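Local coordinates for protein 4-amino-4-deoxychorismate lyase (Legionella pneumophila, PDB 3LUL) that belongs to the class IV aminotransferase family, a fold-type IV enzyme family that works with pyridoxal phosphate, here bound covalently to the protein, at residues M2-K10 / G103-Q111; P40-L50 / F61-L72. All coordinates share one frame; numbering follows the deposited sequence. Where two conformers were deposited one is given.

Contact 1 (2-10 with 103-111) adds the N-terminal strand to the rim of a five-stranded mixed sheet, and contact 2 (40-50 with 61-72) packs two of the helices lying on that sheet. Their centres are about 14 Å apart, and along the chain contact 2 is nested inside the loop that contact 1 closes. They touch directly: T4 OG1 lies 2.9 Å from E62 N, a probable hydrogen bond, and P3 CG packs 3.5 Å from E62 CG. Contact 2 reaches the cofactor: R49 on its first helix hydrogen-bonds through NH1 to phosphate oxygen OP1 of the modified lysine at position 141.

Contact 1. Residues M2-K10 / G103-Q111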
loop_
_atom_site.group_PDB
_atom_site.type_symbol
_atom_site.label_atom_id
_atom_site.label_comp_id
_atom_site.label_asym_id
_atom_site.label_seq_id
_atom_site.Cartn_x
_atom_site.Cartn_y
_atom_site.Cartn_z
HETATM N N MSE B 2 -12.801 24.104 -9.702
HETATM C CA MSE B 2 -13.404 22.752 -9.915
HETATM C C MSE B 2 -12.465 21.639 -9.383
HETATM O O MSE B 2 -11.265 21.647 -9.674
HETATM C CB MSE B 2 -13.716 22.575 -11.399
HETATM C CG MSE B 2 -14.881 21.640 -11.689
HETATM SE SE MSE B 2 -14.220 19.840 -11.958
HETATM C CE MSE B 2 -13.235 20.148 -13.643
ATOM N N PRO B 3 -13.001 20.688 -8.596
ATOM C CA PRO B 3 -12.076 19.951 -7.732
ATOM C C PRO B 3 -11.514 18.624 -8.276
ATOM O O PRO B 3 -10.922 17.877 -7.497
ATOM C CB PRO B 3 -12.916 19.712 -6.468
ATOM C CG PRO B 3 -14.284 19.601 -6.939
ATOM C CD PRO B 3 -14.397 20.326 -8.294
ATOM N N THR B 4 -11.719 18.335 -9.563
ATOM C CA THR B 4 -11.070 17.199 -10.251
ATOM C C THR B 4 -10.529 17.677 -11.587
ATOM O O THR B 4 -11.274 18.253 -12.372
ATOM C CB THR B 4 -12.040 16.042 -10.442
ATOM O OG1 THR B 4 -12.547 15.680 -9.159
ATOM C CG2 THR B 4 -11.352 14.828 -11.095
ATOM N N ARG B 5 -9.235 17.473 -11.815
ATOM C CA ARG B 5 -8.555 17.929 -13.026
ATOM C C ARG B 5 -8.030 16.739 -13.826
ATOM O O ARG B 5 -7.339 15.904 -13.268
ATOM C CB ARG B 5 -7.382 18.840 -12.612
ATOM C CG ARG B 5 -6.462 19.298 -13.740
ATOM C CD ARG B 5 -5.601 20.486 -13.307
ATOM N NE ARG B 5 -4.664 20.888 -14.362
ATOM C CZ ARG B 5 -3.379 20.532 -14.450
ATOM N NH1 ARG B 5 -2.807 19.749 -13.539
ATOM N NH2 ARG B 5 -2.646 20.975 -15.468
ATOM N N VAL B 6 -8.350 16.643 -15.116
ATOM C CA VAL B 6 -7.646 15.662 -15.959
ATOM C C VAL B 6 -6.325 16.280 -16.417
ATOM O O VAL B 6 -6.325 17.353 -17.009
ATOM C CB VAL B 6 -8.451 15.195 -17.169
ATOM C CG1 VAL B 6 -7.601 14.267 -18.040
ATOM C CG2 VAL B 6 -9.703 14.474 -16.708
ATOM N N ILE B 7 -5.206 15.613 -16.142
ATOM C CA ILE B 7 -3.899 16.024 -16.684
ATOM C C ILE B 7 -3.767 15.427 -18.101
ATOM O O ILE B 7 -3.723 14.201 -18.261
ATOM C CB ILE B 7 -2.716 15.576 -15.799
ATOM C CG1 ILE B 7 -2.919 16.002 -14.335
ATOM C CG2 ILE B 7 -1.394 16.170 -16.323
ATOM C CD1 ILE B 7 -1.938 15.350 -13.408
ATOM N N GLU B 8 -3.724 16.304 -19.104
ATOM C CA GLU B 8 -3.672 15.928 -20.523
ATOM C C GLU B 8 -2.217 15.926 -21.009
ATOM O O GLU B 8 -1.351 16.534 -20.388
ATOM C CB GLU B 8 -4.473 16.921 -21.390
ATOM C CG GLU B 8 -5.859 17.352 -20.867
ATOM C CD GLU B 8 -7.003 16.554 -21.457
ATOM O OE1 GLU B 8 -6.834 15.347 -21.713
ATOM O OE2 GLU B 8 -8.083 17.144 -21.656
ATOM N N ASP B 9 -1.969 15.241 -22.120
ATOM C CA ASP B 9 -0.676 15.243 -22.803
ATOM C C ASP B 9 -0.278 16.657 -23.247
ATOM O O ASP B 9 -1.083 17.350 -23.873
ATOM C CB ASP B 9 -0.747 14.373 -24.080
ATOM C CG ASP B 9 -1.285 12.954 -23.832
ATOM O OD1 ASP B 9 -2.121 12.759 -22.922
ATOM O OD2 ASP B 9 -0.890 12.033 -24.583
ATOM N N LYS B 10 0.953 17.072 -22.936
ATOM C CA LYS B 10 1.563 18.260 -23.567
ATOM C C LYS B 10 3.089 18.210 -23.505
ATOM O O LYS B 10 3.729 17.643 -24.390
ATOM C CB LYS B 10 1.056 19.553 -22.929
ATOM N N GLY B 103 -6.310 16.803 -0.315
ATOM C CA GLY B 103 -6.104 17.480 -1.595
ATOM C C GLY B 103 -7.411 18.120 -1.979
ATOM O O GLY B 103 -8.439 17.444 -2.020
ATOM N N GLN B 104 -7.374 19.417 -2.246
ATOM C CA GLN B 104 -8.561 20.153 -2.681
ATOM C C GLN B 104 -8.945 19.775 -4.111
ATOM O O GLN B 104 -10.137 19.820 -4.455
ATOM C CB GLN B 104 -8.329 21.677 -2.646
ATOM C CG GLN B 104 -7.598 22.192 -1.407
ATOM C CD GLN B 104 -8.250 23.420 -0.797
ATOM O OE1 GLN B 104 -7.744 24.547 -0.936
ATOM N NE2 GLN B 104 -9.385 23.214 -0.124
ATOM N N VAL B 105 -7.941 19.467 -4.945
ATOM C CA VAL B 105 -8.168 19.096 -6.348
ATOM C C VAL B 105 -7.487 17.757 -6.662
ATOM O O VAL B 105 -6.250 17.639 -6.633
ATOM C CB VAL B 105 -7.705 20.198 -7.345
ATOM C CG1 VAL B 105 -7.999 19.777 -8.811
ATOM C CG2 VAL B 105 -8.368 21.548 -7.007
ATOM N N SER B 106 -8.304 16.748 -6.920
ATOM C CA SER B 106 -7.796 15.460 -7.363
ATOM C C SER B 106 -7.392 15.526 -8.843
ATOM O O SER B 106 -7.822 16.407 -9.596
ATOM C CB SER B 106 -8.815 14.351 -7.086
ATOM O OG SER B 106 -10.069 14.616 -7.687
ATOM N N GLN B 107 -6.526 14.601 -9.238
ATOM C CA GLN B 107 -5.923 14.626 -10.549
ATOM C C GLN B 107 -6.200 13.267 -11.161
ATOM O O GLN B 107 -6.102 12.254 -10.501
ATOM C CB GLN B 107 -4.425 14.906 -10.438
ATOM C CG GLN B 107 -4.059 16.044 -9.459
ATOM C CD GLN B 107 -4.214 17.407 -10.067
ATOM O OE1 GLN B 107 -3.669 17.669 -11.141
ATOM N NE2 GLN B 107 -4.966 18.295 -9.397
ATOM N N LEU B 108 -6.576 13.264 -12.421
ATOM C CA LEU B 108 -6.869 12.049 -13.127
ATOM C C LEU B 108 -5.950 11.971 -14.341
ATOM O O LEU B 108 -5.797 12.979 -15.067
ATOM C CB LEU B 108 -8.325 12.097 -13.523
ATOM C CG LEU B 108 -9.068 10.907 -14.083
ATOM C CD1 LEU B 108 -8.848 9.615 -13.249
ATOM C CD2 LEU B 108 -10.534 11.297 -14.179
ATOM N N ILE B 109 -5.305 10.816 -14.538
ATOM C CA ILE B 109 -4.514 10.537 -15.736
ATOM C C ILE B 109 -5.027 9.258 -16.412
ATOM O O ILE B 109 -5.321 8.264 -15.746
ATOM C CB ILE B 109 -3.008 10.433 -15.429
ATOM C CG1 ILE B 109 -2.472 11.810 -15.008
ATOM C CG2 ILE B 109 -2.187 9.852 -16.647
ATOM C CD1 ILE B 109 -0.970 11.806 -14.594
ATOM N N PHE B 110 -5.158 9.317 -17.740
ATOM C CA PHE B 110 -5.469 8.131 -18.551
ATOM C C PHE B 110 -4.297 7.726 -19.424
ATOM O O PHE B 110 -3.635 8.574 -20.032
ATOM C CB PHE B 110 -6.644 8.403 -19.480
ATOM C CG PHE B 110 -7.892 8.816 -18.780
ATOM C CD1 PHE B 110 -8.817 7.846 -18.385
ATOM C CD2 PHE B 110 -8.177 10.168 -18.552
ATOM C CE1 PHE B 110 -9.996 8.215 -17.761
ATOM C CE2 PHE B 110 -9.358 10.541 -17.932
ATOM C CZ PHE B 110 -10.269 9.569 -17.545
ATOM N N GLN B 111 -4.037 6.431 -19.468
ATOM C CA GLN B 111 -2.970 5.869 -20.306
ATOM C C GLN B 111 -3.452 4.606 -21.002
ATOM O O GLN B 111 -4.088 3.764 -20.381
ATOM C CB GLN B 111 -1.765 5.509 -19.450
ATOM C CG GLN B 111 -0.993 6.727 -18.956
ATOM C CD GLN B 111 -0.263 7.483 -20.077
ATOM O OE1 GLN B 111 -0.584 8.643 -20.395
ATOM N NE2 GLN B 111 0.731 6.835 -20.667
HETATM O O HOH W 1 -4.667 11.770 -19.303
HETATM O O HOH W 2 -2.738 11.176 -21.091
#
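I7 lays its CB and CD1 over the side chain of I109, with CB 3.9 Å from I109 CG1, while its CD1 also reaches the amide oxygen of Q107. The pair stands just past a short parallel ladder in which T4, R5 and V6 match S106, Q107 and L108. Strand 4-6 is one of the two edge strands, within this chain, of a mixed five-stranded sheet; its axis runs 4.6 Å from that of 106-111 at 27°. Backbone bonds alternate as a parallel pair requires: S106 N donates to P3 O, R5 N to S106 O (2.8 Å), L108 N to R5 O, and I7 N to L108 O.

The face bearing T4 and V6 looks toward helix 65-78. There V6 CG1 lies at the edge of the F110 ring, 4.1 Å from CE2, and V6 CG2 meets L108 CD2; H71 and L72 of that helix touch V6 and F110 respectively. T4 OG1 and S106 OG are 3.1 Å apart, and both are also held from the 60-62 loop, T4 by E62 and S106 OG by P60 O.

On the face bearing R5 and Q107, the Q107 chain bends at chi2 (-81°), which turns its amide back so that NE2 donates almost straight (176°) to V105 O at 3.1 Å, from above that carbonyl's plane. OE1 then accepts from R5 NH1 at 3.3 Å, lying in the guanidinium plane. Beyond I7 N, water 1 bridges I7 O and F110 N, accepting from the latter, where the next ladder bond would fall.

With both ends of the Q107 amide engaged, its rotation is probably fixed, and a long, likely modest bond to an exposed arginine supplements the backbone ladder.

Contact 2. Residues P40-L50 / F61-L72; sequences PSFAYMHWERL and FEISFDDWFEHL
W47 and W68 meet at the heart of an aromatic cluster, completed by Y44, F61 and F65, between helices 43-50 and 65-72, whose axes pass 10.2 Å apart at 120°. W47 CB sits over a face of the W68 five-membered ring, 3.7 Å from its centroid, and the W47 ring directs its edge at that face. Onto a face of W47 itself comes F65, with CA 3.8 Å from the five-membered-ring centroid and the ring arriving edge-on in a T-shaped pair. F65 in turn offers a face to the edge of Y44. W47 extends CG anti to its backbone nitrogen (chi1 177°), which carries the indole across to the start of 61-72, beside F61. There W47 NE1 donates to I63 O at 3.0 Å and 160°, the oxygen lying in the ring plane.

Next to the cluster, L50 CG lies over a face of F61 and its CD2 is 3.6 Å from W68 CZ3. A43 is a knob in the hole formed by F65, W68, F69 and L72; its CB is 3.7 Å from F69 CD1, and P40 continues the packing onto F69 and L72.

Farther out, S64, the N-cap residue, accepts from D67 N through OG. The sheet backs the interface through strand 84-91, where L90 touches L50 and F61, and A88 touches W68. H46 and R49 both bond E31, tying helix 43-57 to strand 28-36 beside the cofactor.

What fixes the second indole is a more bent bond: W68 NE1 donates to A43 O at 3.1 Å, approaching from the face of that carbonyl's plane opposite the helical donor W47 N.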
loop_
_atom_site.group_PDB
_atom_site.type_symbol
_atom_site.label_atom_id
_atom_site.label_comp_id
_atom_site.label_asym_id
_atom_site.label_seq_id
_atom_site.Cartn_x
_atom_site.Cartn_y
_atom_site.Cartn_z
ATOM N N PRO B 40 -14.434 1.310 -25.065
ATOM C CA PRO B 40 -14.186 0.866 -23.691
ATOM C C PRO B 40 -15.329 -0.024 -23.191
ATOM O O PRO B 40 -16.486 0.348 -23.254
ATOM C CB PRO B 40 -14.086 2.182 -22.889
ATOM C CG PRO B 40 -14.819 3.166 -23.669
ATOM C CD PRO B 40 -14.773 2.743 -25.120
ATOM N N SER B 41 -14.972 -1.198 -22.702
ATOM C CA SER B 41 -15.890 -2.163 -22.155
ATOM C C SER B 41 -16.271 -1.806 -20.702
ATOM O O SER B 41 -15.407 -1.635 -19.821
ATOM C CB SER B 41 -15.178 -3.510 -22.175
ATOM O OG SER B 41 -15.952 -4.547 -21.642
ATOM N N PHE B 42 -17.571 -1.721 -20.461
ATOM C CA PHE B 42 -18.121 -1.444 -19.122
ATOM C C PHE B 42 -17.622 -0.164 -18.484
ATOM O O PHE B 42 -17.426 -0.098 -17.285
ATOM C CB PHE B 42 -17.991 -2.671 -18.223
ATOM C CG PHE B 42 -18.626 -3.844 -18.847
ATOM C CD1 PHE B 42 -19.986 -4.043 -18.747
ATOM C CD2 PHE B 42 -17.887 -4.649 -19.683
ATOM C CE1 PHE B 42 -20.587 -5.088 -19.424
ATOM C CE2 PHE B 42 -18.466 -5.688 -20.359
ATOM C CZ PHE B 42 -19.816 -5.912 -20.220
ATOM N N ALA B 43 -17.489 0.866 -19.318
ATOM C CA ALA B 43 -17.032 2.172 -18.862
ATOM C C ALA B 43 -17.848 2.671 -17.664
ATOM O O ALA B 43 -17.286 3.277 -16.772
ATOM C CB ALA B 43 -17.126 3.190 -19.992
ATOM N N TYR B 44 -19.154 2.420 -17.668
ATOM C CA TYR B 44 -20.021 2.862 -16.561
ATOM C C TYR B 44 -19.613 2.172 -15.273
ATOM O O TYR B 44 -19.388 2.833 -14.257
ATOM C CB TYR B 44 -21.527 2.647 -16.844
ATOM C CG TYR B 44 -22.307 2.962 -15.602
ATOM C CD1 TYR B 44 -22.749 1.960 -14.777
ATOM C CD2 TYR B 44 -22.534 4.279 -15.211
ATOM C CE1 TYR B 44 -23.411 2.227 -13.620
ATOM C CE2 TYR B 44 -23.218 4.559 -14.028
ATOM C CZ TYR B 44 -23.650 3.517 -13.241
ATOM O OH TYR B 44 -24.328 3.709 -12.058
HETATM N N MSE B 45 -19.510 0.846 -15.301
HETATM C CA MSE B 45 -19.194 0.150 -14.057
HETATM C C MSE B 45 -17.846 0.551 -13.460
HETATM O O MSE B 45 -17.713 0.625 -12.233
HETATM C CB MSE B 45 -19.341 -1.384 -14.214
HETATM C CG MSE B 45 -20.781 -1.803 -14.432
HETATM SE SE MSE B 45 -20.912 -3.722 -14.761
HETATM C CE MSE B 45 -20.809 -4.202 -12.915
ATOM N N HIS B 46 -16.861 0.818 -14.319
ATOM C CA HIS B 46 -15.558 1.329 -13.874
ATOM C C HIS B 46 -15.679 2.722 -13.247
ATOM O O HIS B 46 -15.094 2.993 -12.210
ATOM C CB HIS B 46 -14.586 1.356 -15.048
ATOM C CG HIS B 46 -14.121 -0.001 -15.457
ATOM N ND1 HIS B 46 -13.255 -0.747 -14.685
ATOM C CD2 HIS B 46 -14.388 -0.750 -16.561
ATOM C CE1 HIS B 46 -13.030 -1.913 -15.277
ATOM N NE2 HIS B 46 -13.687 -1.930 -16.429
ATOM N N TRP B 47 -16.431 3.604 -13.901
ATOM C CA TRP B 47 -16.690 4.955 -13.332
ATOM C C TRP B 47 -17.383 4.883 -11.984
ATOM O O TRP B 47 -17.075 5.622 -11.050
ATOM C CB TRP B 47 -17.539 5.735 -14.355
ATOM C CG TRP B 47 -17.976 7.094 -13.962
ATOM C CD1 TRP B 47 -17.247 8.261 -14.061
ATOM C CD2 TRP B 47 -19.232 7.447 -13.391
ATOM N NE1 TRP B 47 -18.001 9.322 -13.619
ATOM C CE2 TRP B 47 -19.219 8.851 -13.190
ATOM C CE3 TRP B 47 -20.373 6.719 -13.037
ATOM C CZ2 TRP B 47 -20.297 9.526 -12.636
ATOM C CZ3 TRP B 47 -21.445 7.390 -12.487
ATOM C CH2 TRP B 47 -21.406 8.785 -12.305
ATOM N N GLU B 48 -18.368 4.001 -11.890
ATOM C CA GLU B 48 -19.153 3.854 -10.658
ATOM C C GLU B 48 -18.268 3.429 -9.502
ATOM O O GLU B 48 -18.338 3.969 -8.410
ATOM C CB GLU B 48 -20.242 2.812 -10.880
ATOM C CG GLU B 48 -21.078 2.436 -9.678
ATOM C CD GLU B 48 -22.088 1.323 -9.978
ATOM O OE1 GLU B 48 -21.768 0.346 -10.709
ATOM O OE2 GLU B 48 -23.219 1.437 -9.477
ATOM N N ARG B 49 -17.471 2.393 -9.737
ATOM C CA ARG B 49 -16.619 1.852 -8.696
ATOM C C ARG B 49 -15.572 2.879 -8.278
ATOM O O ARG B 49 -15.339 3.101 -7.107
ATOM C CB ARG B 49 -15.919 0.567 -9.170
ATOM C CG ARG B 49 -15.026 -0.023 -8.079
ATOM C CD ARG B 49 -14.576 -1.428 -8.399
ATOM N NE ARG B 49 -13.697 -1.464 -9.572
ATOM C CZ ARG B 49 -13.288 -2.592 -10.145
ATOM N NH1 ARG B 49 -13.594 -3.784 -9.608
ATOM N NH2 ARG B 49 -12.524 -2.537 -11.220
ATOM N N LEU B 50 -14.954 3.525 -9.254
ATOM C CA LEU B 50 -13.922 4.552 -8.954
ATOM C C LEU B 50 -14.528 5.655 -8.120
ATOM O O LEU B 50 -13.924 6.062 -7.126
ATOM C CB LEU B 50 -13.261 5.094 -10.227
ATOM C CG LEU B 50 -12.186 6.181 -10.104
ATOM C CD1 LEU B 50 -11.113 5.755 -9.128
ATOM C CD2 LEU B 50 -11.635 6.512 -11.504
ATOM N N PHE B 61 -14.289 13.392 -6.896
ATOM C CA PHE B 61 -14.400 12.794 -8.195
ATOM C C PHE B 61 -15.532 13.487 -8.949
ATOM O O PHE B 61 -16.601 12.916 -9.135
ATOM C CB PHE B 61 -14.647 11.282 -8.060
ATOM C CG PHE B 61 -14.508 10.509 -9.359
ATOM C CD1 PHE B 61 -13.324 10.495 -10.060
ATOM C CD2 PHE B 61 -15.570 9.751 -9.850
ATOM C CE1 PHE B 61 -13.189 9.758 -11.251
ATOM C CE2 PHE B 61 -15.463 9.032 -11.048
ATOM C CZ PHE B 61 -14.266 9.005 -11.736
ATOM N N GLU B 62 -15.282 14.739 -9.339
ATOM C CA GLU B 62 -16.293 15.590 -9.960
ATOM C C GLU B 62 -16.036 15.548 -11.458
ATOM O O GLU B 62 -15.606 16.541 -12.063
ATOM C CB GLU B 62 -16.183 17.040 -9.452
ATOM C CG GLU B 62 -16.585 17.223 -7.999
ATOM C CD GLU B 62 -18.050 17.022 -7.755
ATOM O OE1 GLU B 62 -18.850 17.153 -8.712
ATOM O OE2 GLU B 62 -18.396 16.753 -6.586
ATOM N N ILE B 63 -16.255 14.369 -12.034
ATOM C CA ILE B 63 -16.224 14.181 -13.479
ATOM C C ILE B 63 -17.476 13.385 -13.810
ATOM O O ILE B 63 -17.709 12.330 -13.231
ATOM C CB ILE B 63 -14.935 13.495 -13.953
ATOM C CG1 ILE B 63 -14.963 13.299 -15.481
ATOM C CG2 ILE B 63 -14.683 12.169 -13.250
ATOM C CD1 ILE B 63 -13.573 12.854 -16.056
ATOM N N SER B 64 -18.280 13.894 -14.734
ATOM C CA SER B 64 -19.535 13.230 -15.069
ATOM C C SER B 64 -19.225 11.954 -15.843
ATOM O O SER B 64 -18.121 11.800 -16.403
ATOM C CB SER B 64 -20.429 14.168 -15.884
ATOM O OG SER B 64 -19.856 14.375 -17.165
ATOM N N PHE B 65 -20.172 11.019 -15.889
ATOM C CA PHE B 65 -19.961 9.827 -16.690
ATOM C C PHE B 65 -19.700 10.166 -18.162
ATOM O O PHE B 65 -18.841 9.567 -18.801
ATOM C CB PHE B 65 -21.140 8.845 -16.591
ATOM C CG PHE B 65 -21.009 7.706 -17.545
ATOM C CD1 PHE B 65 -19.988 6.761 -17.357
ATOM C CD2 PHE B 65 -21.812 7.615 -18.674
ATOM C CE1 PHE B 65 -19.819 5.728 -18.247
ATOM C CE2 PHE B 65 -21.647 6.572 -19.583
ATOM C CZ PHE B 65 -20.634 5.629 -19.377
ATOM N N ASP B 66 -20.498 11.083 -18.712
ATOM C CA ASP B 66 -20.342 11.442 -20.121
ATOM C C ASP B 66 -18.929 11.989 -20.401
ATOM O O ASP B 66 -18.344 11.668 -21.438
ATOM C CB ASP B 66 -21.419 12.426 -20.546
ATOM C CG ASP B 66 -22.806 11.777 -20.624
ATOM O OD1 ASP B 66 -22.904 10.535 -20.728
ATOM O OD2 ASP B 66 -23.803 12.518 -20.588
ATOM N N ASP B 67 -18.418 12.844 -19.512
ATOM C CA ASP B 67 -17.076 13.401 -19.695
ATOM C C ASP B 67 -16.005 12.304 -19.557
ATOM O O ASP B 67 -15.037 12.256 -20.344
ATOM C CB ASP B 67 -16.793 14.555 -18.724
ATOM C CG ASP B 67 -17.522 15.853 -19.110
ATOM O OD1 ASP B 67 -18.128 15.951 -20.197
ATOM O OD2 ASP B 67 -17.468 16.790 -18.312
ATOM N N TRP B 68 -16.212 11.407 -18.596
ATOM C CA TRP B 68 -15.340 10.237 -18.413
ATOM C C TRP B 68 -15.281 9.445 -19.694
ATOM O O TRP B 68 -14.200 9.154 -20.212
ATOM C CB TRP B 68 -15.905 9.389 -17.293
ATOM C CG TRP B 68 -15.470 7.963 -17.150
ATOM C CD1 TRP B 68 -16.120 6.869 -17.628
ATOM C CD2 TRP B 68 -14.386 7.472 -16.363
ATOM N NE1 TRP B 68 -15.486 5.724 -17.234
ATOM C CE2 TRP B 68 -14.419 6.065 -16.445
ATOM C CE3 TRP B 68 -13.379 8.077 -15.612
ATOM C CZ2 TRP B 68 -13.477 5.262 -15.829
ATOM C CZ3 TRP B 68 -12.448 7.278 -14.978
ATOM C CH2 TRP B 68 -12.490 5.883 -15.099
ATOM N N PHE B 69 -16.458 9.101 -20.211
ATOM C CA PHE B 69 -16.535 8.293 -21.428
ATOM C C PHE B 69 -15.843 9.010 -22.588
ATOM O O PHE B 69 -15.035 8.418 -23.285
ATOM C CB PHE B 69 -17.995 7.949 -21.759
ATOM C CG PHE B 69 -18.144 6.931 -22.871
ATOM C CD1 PHE B 69 -18.193 5.565 -22.578
ATOM C CD2 PHE B 69 -18.268 7.344 -24.182
ATOM C CE1 PHE B 69 -18.340 4.621 -23.593
ATOM C CE2 PHE B 69 -18.425 6.404 -25.221
ATOM C CZ PHE B 69 -18.475 5.047 -24.915
ATOM N N GLU B 70 -16.122 10.299 -22.747
ATOM C CA GLU B 70 -15.502 11.134 -23.807
ATOM C C GLU B 70 -13.973 11.144 -23.698
ATOM O O GLU B 70 -13.273 11.066 -24.716
ATOM C CB GLU B 70 -16.054 12.576 -23.771
ATOM C CG GLU B 70 -15.284 13.657 -24.613
ATOM C CD GLU B 70 -15.199 13.367 -26.116
ATOM O OE1 GLU B 70 -15.660 12.288 -26.562
ATOM O OE2 GLU B 70 -14.655 14.232 -26.858
ATOM N N HIS B 71 -13.461 11.238 -22.476
ATOM C CA HIS B 71 -12.003 11.134 -22.254
ATOM C C HIS B 71 -11.427 9.802 -22.680
ATOM O O HIS B 71 -10.360 9.776 -23.287
ATOM C CB HIS B 71 -11.618 11.425 -20.818
ATOM C CG HIS B 71 -11.465 12.875 -20.531
ATOM N ND1 HIS B 71 -12.390 13.596 -19.810
ATOM C CD2 HIS B 71 -10.496 13.749 -20.884
ATOM C CE1 HIS B 71 -11.982 14.847 -19.707
ATOM N NE2 HIS B 71 -10.840 14.967 -20.356
ATOM N N LEU B 72 -12.133 8.715 -22.393
ATOM C CA LEU B 72 -11.704 7.376 -22.815
ATOM C C LEU B 72 -11.667 7.290 -24.333
ATOM O O LEU B 72 -10.678 6.822 -24.910
ATOM C CB LEU B 72 -12.593 6.259 -22.246
ATOM C CG LEU B 72 -12.718 6.139 -20.711
ATOM C CD1 LEU B 72 -13.802 5.103 -20.313
ATOM C CD2 LEU B 72 -11.349 5.763 -20.116
#